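Local atomic coordinates of dihydrodipicolinate synthase (Bacteroides thetaiotaomicron, PDB entry 4XKY), a protein that probably condenses pyruvate, held as a Schiff base, with aspartate semialdehyde on the route to diaminopimelate and lysine. Residues Ser6-Pro11 and Leu218-Tyr223; Gly191-Met196 and Glu239-Ile244; Ala212-Glu217 and Cys264-Leu269. One frame throughout, in Å; residues are numbered along the deposited sequence.

Interaction 1: residues Ser6-Pro11 and Leu218-Tyr223; sequences SGIIPP and LYVSLY. With ACT (acetate ion), chain E.
Strand 7-8, the first of the TIM barrel, packs against helix 216-227, which follows the last strand, 206-207, at the seam where the barrel closes. Backbone bonds from Gly7 to His205 and Gly207, and from Ile8 to His40, hold the first strand between its neighbours.

The aromatic part of the contact is a CH-pi interaction. Gly7 CA sits 3.6 Å from the centroid of the Tyr223 ring and only 11° off its normal, so the ring lies flat over a backbone without a side chain. Tyr223 gets there with CG anti to the backbone N (chi1 166°), and its hydroxyl ends beside Ser6, OH to CB 3.7 Å. An alanine at Tyr223 would probably leave the glycine backbone without its aromatic cover and weaken the packing of helix on strand.

The apolar part is carried by Ile8, which points at the helix and slides past Tyr223 in the opposite direction. Its CD1 meets Tyr223 CB at 3.7 Å and the CB of Tyr219 at 4.0 Å, while CG1 rests on Val220 CG2 at 3.8 Å.

One polar bond lies near the helix start: Leu218 N donates a rather long hydrogen bond to OXT of an acetate ion, probably from the crystallisation liquor, at 3.3 Å. The tightest touch of the seam is Ile8 CD1 against the carbonyl of Tyr219, 3.4 Å from O.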
loop_
_atom_site.group_PDB
_atom_site.type_symbol
_atom_site.label_atom_id
_atom_site.label_comp_id
_atom_site.label_asym_id
_atom_site.label_seq_id
_atom_site.Cartn_x
_atom_site.Cartn_y
_atom_site.Cartn_z
ATOM N N SER A 6 -4.076 24.126 24.037
ATOM C CA SER A 6 -5.185 24.426 23.120
ATOM C C SER A 6 -4.875 25.538 22.132
ATOM O O SER A 6 -3.895 26.265 22.279
ATOM C CB SER A 6 -6.417 24.816 23.923
ATOM O OG SER A 6 -6.715 23.789 24.845
ATOM N N GLY A 7 -5.729 25.667 21.125
ATOM C CA GLY A 7 -5.580 26.721 20.135
ATOM C C GLY A 7 -4.799 26.370 18.883
ATOM O O GLY A 7 -4.858 25.255 18.367
ATOM N N ILE A 8 -4.115 27.371 18.358
ATOM C CA ILE A 8 -3.386 27.252 17.130
ATOM C C ILE A 8 -1.917 27.110 17.505
ATOM O O ILE A 8 -1.370 27.953 18.198
ATOM C CB ILE A 8 -3.600 28.478 16.221
ATOM C CG1 ILE A 8 -5.066 28.623 15.805
ATOM C CG2 ILE A 8 -2.726 28.351 14.980
ATOM C CD1 ILE A 8 -5.637 27.413 15.084
ATOM N N ILE A 9 -1.309 26.013 17.066
ATOM C CA ILE A 9 0.087 25.716 17.333
ATOM C C ILE A 9 0.768 25.459 15.994
ATOM O O ILE A 9 0.837 24.337 15.556
ATOM C CB ILE A 9 0.223 24.465 18.223
ATOM C CG1 ILE A 9 -0.444 24.699 19.579
ATOM C CG2 ILE A 9 1.682 24.052 18.422
ATOM C CD1 ILE A 9 -1.695 23.885 19.740
ATOM N N PRO A 10 1.271 26.515 15.344
ATOM C CA PRO A 10 1.872 26.366 14.032
ATOM C C PRO A 10 3.100 25.497 14.060
ATOM O O PRO A 10 3.957 25.673 14.938
ATOM C CB PRO A 10 2.270 27.788 13.637
ATOM C CG PRO A 10 2.212 28.585 14.884
ATOM C CD PRO A 10 1.269 27.910 15.808
ATOM N N PRO A 11 3.172 24.551 13.115
ATOM C CA PRO A 11 4.390 23.842 12.807
ATOM C C PRO A 11 5.260 24.774 11.971
ATOM O O PRO A 11 5.025 24.963 10.764
ATOM C CB PRO A 11 3.900 22.635 11.994
ATOM C CG PRO A 11 2.680 23.142 11.285
ATOM C CD PRO A 11 2.123 24.288 12.122
ATOM N N LEU A 218 -6.028 34.594 10.926
ATOM C CA LEU A 218 -7.107 33.868 10.293
ATOM C C LEU A 218 -7.334 32.538 11.016
ATOM O O LEU A 218 -8.471 32.178 11.284
ATOM C CB LEU A 218 -6.810 33.615 8.812
ATOM C CG LEU A 218 -7.625 32.492 8.154
ATOM C CD1 LEU A 218 -9.095 32.859 8.058
ATOM C CD2 LEU A 218 -7.091 32.200 6.764
ATOM N N TYR A 219 -6.271 31.799 11.331
ATOM C CA TYR A 219 -6.480 30.475 11.902
ATOM C C TYR A 219 -6.923 30.563 13.358
ATOM O O TYR A 219 -7.717 29.743 13.817
ATOM C CB TYR A 219 -5.236 29.611 11.750
ATOM C CG TYR A 219 -4.996 29.279 10.313
ATOM C CD1 TYR A 219 -5.491 28.113 9.755
ATOM C CD2 TYR A 219 -4.342 30.161 9.498
ATOM C CE1 TYR A 219 -5.298 27.825 8.423
ATOM C CE2 TYR A 219 -4.149 29.883 8.158
ATOM C CZ TYR A 219 -4.634 28.712 7.631
ATOM O OH TYR A 219 -4.431 28.424 6.304
ATOM N N VAL A 220 -6.403 31.549 14.083
ATOM C CA VAL A 220 -6.833 31.809 15.454
ATOM C C VAL A 220 -8.302 32.198 15.487
ATOM O O VAL A 220 -9.054 31.709 16.339
ATOM C CB VAL A 220 -5.970 32.899 16.117
ATOM C CG1 VAL A 220 -6.582 33.365 17.431
ATOM C CG2 VAL A 220 -4.580 32.340 16.374
ATOM N N SER A 221 -8.703 33.059 14.553
ATOM C CA SER A 221 -10.111 33.435 14.424
ATOM C C SER A 221 -11.009 32.258 14.116
ATOM O O SER A 221 -12.102 32.165 14.660
ATOM C CB SER A 221 -10.322 34.509 13.353
ATOM O OG SER A 221 -9.711 35.713 13.754
ATOM N N LEU A 222 -10.570 31.368 13.238
ATOM C CA LEU A 222 -11.377 30.207 12.914
ATOM C C LEU A 222 -11.453 29.247 14.106
ATOM O O LEU A 222 -12.535 28.713 14.418
ATOM C CB LEU A 222 -10.868 29.510 11.661
ATOM C CG LEU A 222 -11.566 28.229 11.186
ATOM C CD1 LEU A 222 -13.091 28.271 11.179
ATOM C CD2 LEU A 222 -11.057 27.934 9.784
ATOM N N TYR A 223 -10.330 29.068 14.797
ATOM C CA TYR A 223 -10.317 28.235 15.995
ATOM C C TYR A 223 -11.368 28.700 17.032
ATOM O O TYR A 223 -12.113 27.874 17.602
ATOM C CB TYR A 223 -8.932 28.200 16.650
ATOM C CG TYR A 223 -8.990 27.631 18.054
ATOM C CD1 TYR A 223 -9.094 26.252 18.262
ATOM C CD2 TYR A 223 -8.986 28.470 19.181
ATOM C CE1 TYR A 223 -9.164 25.718 19.545
ATOM C CE2 TYR A 223 -9.061 27.944 20.472
ATOM C CZ TYR A 223 -9.163 26.571 20.650
ATOM O OH TYR A 223 -9.243 26.034 21.926
HETATM C C ACT E . -3.085 37.268 9.337
HETATM O O ACT E . -2.213 36.987 10.196
HETATM O OXT ACT E . -4.102 36.563 9.187
HETATM C CH3 ACT E . -2.942 38.478 8.445
#

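Interaction 2: residues Gly191-Met196 and Glu239-Ile244; sequences GPEEIM and EKVMQI
Two consecutive glutamates, Glu193 and Glu194, form a short 3-10 segment and meet one flank of helix 231-247 with the aliphatic parts of their side chains, while their carboxylates bond to other partners. This division of labour explains how acidic residues can line a largely buried contact.

Glu193 has CG in the crowded position between backbone N and carbonyl carbon (chi1 64°), which puts it 4.2 Å from Val241 CG1, the two side chains crossing obliquely; a bend at chi2 then directs the carboxylate. Val241 aims its CB at the loop, and the same methyl, anti to the backbone N, lies 3.9 Å from Glu193 O. The Glu193 carboxylate is held from several sides: OE1 bonds to the hydroxyl of Tyr249 and, weakly, to that of Tyr219, and OE2 receives the N-H of Gly211. Such a grip fixes its rotation and would probably favour the ionised form. Beside it, Ile244 CG2 approaches OE1 to 4.3 Å.

Glu194 has CG anti to the carbonyl carbon, beside the backbone N, which sets it next to Met242. A sharp turn at chi2 (90°) carries the carboxylate off to Ser245, OE2 bonding to OG, and leaves CB and CG to pack on the sulfur. The Met242 chain folds at both chi2 and chi3 and crosses the glutamate at about a right angle. Met242 SD touches CB and CG of Glu194, each at 3.6 Å, and CE lies 3.7 Å from CG. Met242 also packs on an aromatic side chain of a neighbouring subunit.

Segment 191-196 is a beta-alpha loop of the TIM barrel, between strand 187-190 and helix 196-201, packed against helix 231-247, which follows the barrel; there Val241 leans on Tyr219 and Leu222 of helix 216-227, and Ile244 on Leu298 of helix 285-298.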
loop_
_atom_site.group_PDB
_atom_site.type_symbol
_atom_site.label_atom_id
_atom_site.label_comp_id
_atom_site.label_asym_id
_atom_site.label_seq_id
_atom_site.Cartn_x
_atom_site.Cartn_y
_atom_site.Cartn_z
ATOM N N GLY A 191 -3.571 18.023 12.845
ATOM C CA GLY A 191 -2.571 18.677 12.004
ATOM C C GLY A 191 -3.193 19.391 10.830
ATOM O O GLY A 191 -3.015 20.598 10.676
ATOM N N PRO A 192 -3.924 18.651 9.989
ATOM C CA PRO A 192 -4.359 19.224 8.732
ATOM C C PRO A 192 -5.358 20.330 8.920
ATOM O O PRO A 192 -6.382 20.119 9.561
ATOM C CB PRO A 192 -4.986 18.034 8.007
ATOM C CG PRO A 192 -4.250 16.874 8.557
ATOM C CD PRO A 192 -4.116 17.195 10.008
ATOM N N GLU A 193 -5.065 21.498 8.346
ATOM C CA GLU A 193 -5.851 22.693 8.634
ATOM C C GLU A 193 -7.245 22.654 8.046
ATOM O O GLU A 193 -8.135 23.327 8.561
ATOM C CB GLU A 193 -5.112 23.984 8.219
ATOM C CG GLU A 193 -4.832 24.161 6.728
ATOM C CD GLU A 193 -3.539 24.929 6.449
ATOM O OE1 GLU A 193 -3.535 25.819 5.578
ATOM O OE2 GLU A 193 -2.516 24.638 7.101
ATOM N N GLU A 194 -7.440 21.868 6.979
ATOM C CA GLU A 194 -8.732 21.812 6.306
ATOM C C GLU A 194 -9.847 21.228 7.218
ATOM O O GLU A 194 -11.019 21.473 7.002
ATOM C CB GLU A 194 -8.604 21.031 4.993
ATOM C CG GLU A 194 -7.646 21.683 3.976
ATOM C CD GLU A 194 -6.215 21.213 4.102
ATOM O OE1 GLU A 194 -5.849 20.594 5.144
ATOM O OE2 GLU A 194 -5.462 21.450 3.133
ATOM N N ILE A 195 -9.468 20.499 8.263
ATOM C CA ILE A 195 -10.442 19.858 9.143
ATOM C C ILE A 195 -10.322 20.311 10.604
ATOM O O ILE A 195 -10.862 19.658 11.511
ATOM C CB ILE A 195 -10.303 18.328 9.096
ATOM C CG1 ILE A 195 -8.868 17.891 9.427
ATOM C CG2 ILE A 195 -10.759 17.824 7.748
ATOM C CD1 ILE A 195 -8.715 16.406 9.712
ATOM N N MET A 196 -9.615 21.412 10.821
ATOM C CA MET A 196 -9.459 21.968 12.159
ATOM C C MET A 196 -10.794 22.436 12.689
ATOM O O MET A 196 -11.140 22.151 13.836
ATOM C CB MET A 196 -8.483 23.145 12.144
ATOM C CG MET A 196 -8.193 23.785 13.495
ATOM S SD MET A 196 -9.228 25.244 13.830
ATOM C CE MET A 196 -8.606 26.447 12.662
ATOM N N GLU A 239 -14.078 28.984 4.284
ATOM C CA GLU A 239 -13.957 29.208 2.842
ATOM C C GLU A 239 -12.595 29.804 2.494
ATOM O O GLU A 239 -12.007 29.443 1.471
ATOM C CB GLU A 239 -15.083 30.094 2.286
ATOM C CG GLU A 239 -14.900 30.453 0.799
ATOM C CD GLU A 239 -16.180 30.871 0.073
ATOM O OE1 GLU A 239 -17.146 31.312 0.730
ATOM O OE2 GLU A 239 -16.221 30.776 -1.177
ATOM N N LYS A 240 -12.100 30.710 3.335
ATOM C CA LYS A 240 -10.769 31.281 3.133
ATOM C C LYS A 240 -9.687 30.214 3.331
ATOM O O LYS A 240 -8.777 30.084 2.508
ATOM C CB LYS A 240 -10.517 32.450 4.087
ATOM C CG LYS A 240 -11.313 33.709 3.780
ATOM C CD LYS A 240 -10.821 34.847 4.669
ATOM C CE LYS A 240 -11.874 35.917 4.914
ATOM N NZ LYS A 240 -11.961 36.841 3.751
ATOM N N VAL A 241 -9.769 29.463 4.428
ATOM C CA VAL A 241 -8.865 28.339 4.612
ATOM C C VAL A 241 -8.920 27.402 3.411
ATOM O O VAL A 241 -7.871 26.985 2.929
ATOM C CB VAL A 241 -9.132 27.581 5.921
ATOM C CG1 VAL A 241 -8.343 26.281 5.977
ATOM C CG2 VAL A 241 -8.717 28.448 7.096
ATOM N N MET A 242 -10.106 27.093 2.880
ATOM C CA MET A 242 -10.140 26.139 1.754
ATOM C C MET A 242 -9.593 26.751 0.463
ATOM O O MET A 242 -9.031 26.040 -0.370
ATOM C CB MET A 242 -11.514 25.491 1.551
ATOM C CG MET A 242 -11.957 24.535 2.663
ATOM S SD MET A 242 -10.757 23.310 3.261
ATOM C CE MET A 242 -10.476 22.415 1.729
ATOM N N GLN A 243 -9.703 28.064 0.316
ATOM C CA GLN A 243 -9.098 28.745 -0.821
ATOM C C GLN A 243 -7.556 28.704 -0.767
ATOM O O GLN A 243 -6.896 28.485 -1.777
ATOM C CB GLN A 243 -9.590 30.193 -0.894
ATOM C CG GLN A 243 -9.226 30.847 -2.218
ATOM C CD GLN A 243 -9.676 32.284 -2.299
ATOM O OE1 GLN A 243 -10.526 32.709 -1.551
ATOM N NE2 GLN A 243 -9.080 33.043 -3.199
ATOM N N ILE A 244 -6.995 28.927 0.416
ATOM C CA ILE A 244 -5.544 28.852 0.618
ATOM C C ILE A 244 -5.088 27.461 0.223
ATOM O O ILE A 244 -4.153 27.291 -0.562
ATOM C CB ILE A 244 -5.182 29.129 2.087
ATOM C CG1 ILE A 244 -5.350 30.607 2.397
ATOM C CG2 ILE A 244 -3.761 28.700 2.393
ATOM C CD1 ILE A 244 -5.560 30.869 3.864
#

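Interaction 3: residues Ala212-Glu217 and Cys264-Leu269; sequences ANMFPE and CALSLL. With ACT (acetate ion), chain E.
The turn that leads from the last barrel strand into helix 216-227 is packed here against the end of helix 257-268, one of the additional helices that follow the barrel in this family.

Met214 carries most of the apolar contact. The Met214 and Leu266 side chains cross at about a right angle, with Met214 CG 3.8 Å from Leu266 CD2. Further out, the extended chi2 (177°) carries SD to Ala265 CB at 3.5 Å. Nearer the backbone, Met214 CB meets Leu269 CD1 at 4.0 Å. The same CD1 approaches the Phe215 ring obliquely, 4.3 Å from CE1. Leu266 CD2 also presses on the preceding residue, 3.4 Å from Asn213 O and 3.9 Å from Asn213 CB.

The polar end of Asn213 turns to the barrel instead: ND2 bonds to the carbonyls of Gly210 and Pro11, and OD1 weakly to Val13 N. These bonds hold the amide near Thr48, predicted to bind pyruvate.

At the other end of the segment, Phe215 occupies the N-cap position. Glu217 N, in the first turn of the helix, donates to acetate O at 3.2 Å with an angle of 161°, and the acetate methyl lies at the edge of the Phe215 ring. An anion at a helix N terminus would be favoured by the helix dipole, although this one probably came from the crystallisation liquor. The whole arrangement is characteristic of the DapA fold, a TIM barrel with a helical C-terminal region laid against it.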
loop_
_atom_site.group_PDB
_atom_site.type_symbol
_atom_site.label_atom_id
_atom_site.label_comp_id
_atom_site.label_asym_id
_atom_site.label_seq_id
_atom_site.Cartn_x
_atom_site.Cartn_y
_atom_site.Cartn_z
ATOM N N ALA A 212 -0.830 28.693 9.341
ATOM C CA ALA A 212 -0.719 29.743 10.359
ATOM C C ALA A 212 0.657 30.420 10.303
ATOM O O ALA A 212 0.823 31.515 10.839
ATOM C CB ALA A 212 -1.022 29.209 11.754
ATOM N N ASN A 213 1.646 29.783 9.674
ATOM C CA ASN A 213 2.903 30.480 9.381
ATOM C C ASN A 213 2.623 31.800 8.612
ATOM O O ASN A 213 3.268 32.804 8.853
ATOM C CB ASN A 213 3.869 29.604 8.569
ATOM C CG ASN A 213 4.591 28.521 9.416
ATOM O OD1 ASN A 213 5.633 28.774 9.996
ATOM N ND2 ASN A 213 4.073 27.310 9.414
ATOM N N MET A 214 1.675 31.779 7.674
ATOM C CA MET A 214 1.419 32.927 6.795
ATOM C C MET A 214 0.421 33.889 7.440
ATOM O O MET A 214 0.661 35.091 7.455
ATOM C CB MET A 214 0.824 32.508 5.437
ATOM C CG MET A 214 1.668 31.583 4.558
ATOM S SD MET A 214 0.802 31.124 3.034
ATOM C CE MET A 214 -0.401 29.925 3.591
ATOM N N PHE A 215 -0.683 33.337 7.963
ATOM C CA PHE A 215 -1.857 34.116 8.406
ATOM C C PHE A 215 -2.322 33.624 9.766
ATOM O O PHE A 215 -3.361 32.994 9.865
ATOM C CB PHE A 215 -3.023 33.978 7.398
ATOM C CG PHE A 215 -2.632 34.296 5.980
ATOM C CD1 PHE A 215 -2.174 35.562 5.649
ATOM C CD2 PHE A 215 -2.723 33.332 4.985
ATOM C CE1 PHE A 215 -1.796 35.858 4.355
ATOM C CE2 PHE A 215 -2.334 33.609 3.702
ATOM C CZ PHE A 215 -1.876 34.879 3.382
ATOM N N PRO A 216 -1.541 33.891 10.822
ATOM C CA PRO A 216 -1.901 33.352 12.143
ATOM C C PRO A 216 -3.277 33.825 12.605
ATOM O O PRO A 216 -4.038 33.052 13.183
ATOM C CB PRO A 216 -0.810 33.903 13.069
ATOM C CG PRO A 216 -0.072 34.927 12.265
ATOM C CD PRO A 216 -0.228 34.546 10.834
ATOM N N GLU A 217 -3.612 35.077 12.326
ATOM C CA GLU A 217 -4.891 35.619 12.797
ATOM C C GLU A 217 -6.094 34.923 12.213
ATOM O O GLU A 217 -7.088 34.741 12.902
ATOM C CB GLU A 217 -4.995 37.118 12.514
ATOM C CG GLU A 217 -3.996 37.879 13.359
ATOM C CD GLU A 217 -4.014 39.378 13.156
ATOM O OE1 GLU A 217 -4.800 39.879 12.314
ATOM O OE2 GLU A 217 -3.232 40.054 13.860
ATOM N N CYS A 264 7.353 29.745 -0.483
ATOM C CA CYS A 264 7.291 30.791 -1.494
ATOM C C CYS A 264 6.427 31.970 -0.977
ATOM O O CYS A 264 6.846 33.150 -0.997
ATOM C CB CYS A 264 6.718 30.221 -2.779
ATOM S SG CYS A 264 6.757 31.390 -4.129
ATOM N N ALA A 265 5.243 31.632 -0.466
ATOM C CA ALA A 265 4.339 32.649 0.059
ATOM C C ALA A 265 4.974 33.434 1.200
ATOM O O ALA A 265 4.837 34.653 1.214
ATOM C CB ALA A 265 3.031 32.050 0.525
ATOM N N LEU A 266 5.645 32.739 2.126
ATOM C CA LEU A 266 6.344 33.384 3.249
ATOM C C LEU A 266 7.373 34.421 2.772
ATOM O O LEU A 266 7.491 35.505 3.360
ATOM C CB LEU A 266 6.989 32.363 4.205
ATOM C CG LEU A 266 5.997 31.523 5.030
ATOM C CD1 LEU A 266 6.707 30.422 5.796
ATOM C CD2 LEU A 266 5.138 32.315 6.008
ATOM N N SER A 267 8.073 34.091 1.694
ATOM C CA SER A 267 9.046 34.988 1.092
ATOM C C SER A 267 8.384 36.214 0.438
ATOM O O SER A 267 8.819 37.350 0.644
ATOM C CB SER A 267 9.906 34.237 0.074
ATOM O OG SER A 267 10.549 35.165 -0.760
ATOM N N LEU A 268 7.316 35.968 -0.318
ATOM C CA LEU A 268 6.566 37.030 -0.971
ATOM C C LEU A 268 5.926 37.944 0.057
ATOM O O LEU A 268 5.819 39.139 -0.146
ATOM C CB LEU A 268 5.501 36.436 -1.884
ATOM C CG LEU A 268 6.036 35.883 -3.204
ATOM C CD1 LEU A 268 4.989 34.993 -3.822
ATOM C CD2 LEU A 268 6.413 37.022 -4.149
ATOM N N LEU A 269 5.553 37.377 1.193
ATOM C CA LEU A 269 5.051 38.178 2.306
ATOM C C LEU A 269 6.113 38.957 3.110
ATOM O O LEU A 269 5.742 39.669 4.025
ATOM C CB LEU A 269 4.227 37.285 3.230
ATOM C CG LEU A 269 2.928 36.764 2.621
ATOM C CD1 LEU A 269 2.428 35.618 3.467
ATOM C CD2 LEU A 269 1.860 37.838 2.548
HETATM C C ACT E . -3.085 37.268 9.337
HETATM O O ACT E . -2.213 36.987 10.196
HETATM O OXT ACT E . -4.102 36.563 9.187
HETATM C CH3 ACT E . -2.942 38.478 8.445
#

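From the N terminus, the chain lays down strand 7-8 and runs through most of the barrel before helix 216-227 returns to it, so interaction 1 closes a loop of 206 residues. Interaction 2 opens within that loop, at 191-196, and closes beyond it on helix 231-247, spanning 42 residues. Interaction 3 starts at 212-217 and ends on helix 257-268, 46 residues later. Each pair therefore crosses and none nests. Helix 216-227 is shared by interactions 1 and 3, and the amides of Glu217 and Leu218 in its first turn both bond to the same acetate, while Ile244 of interaction 2 packs on Met214 and Phe215 of interaction 3. Together they tie barrel seam, loop 191-196 and C-terminal helices.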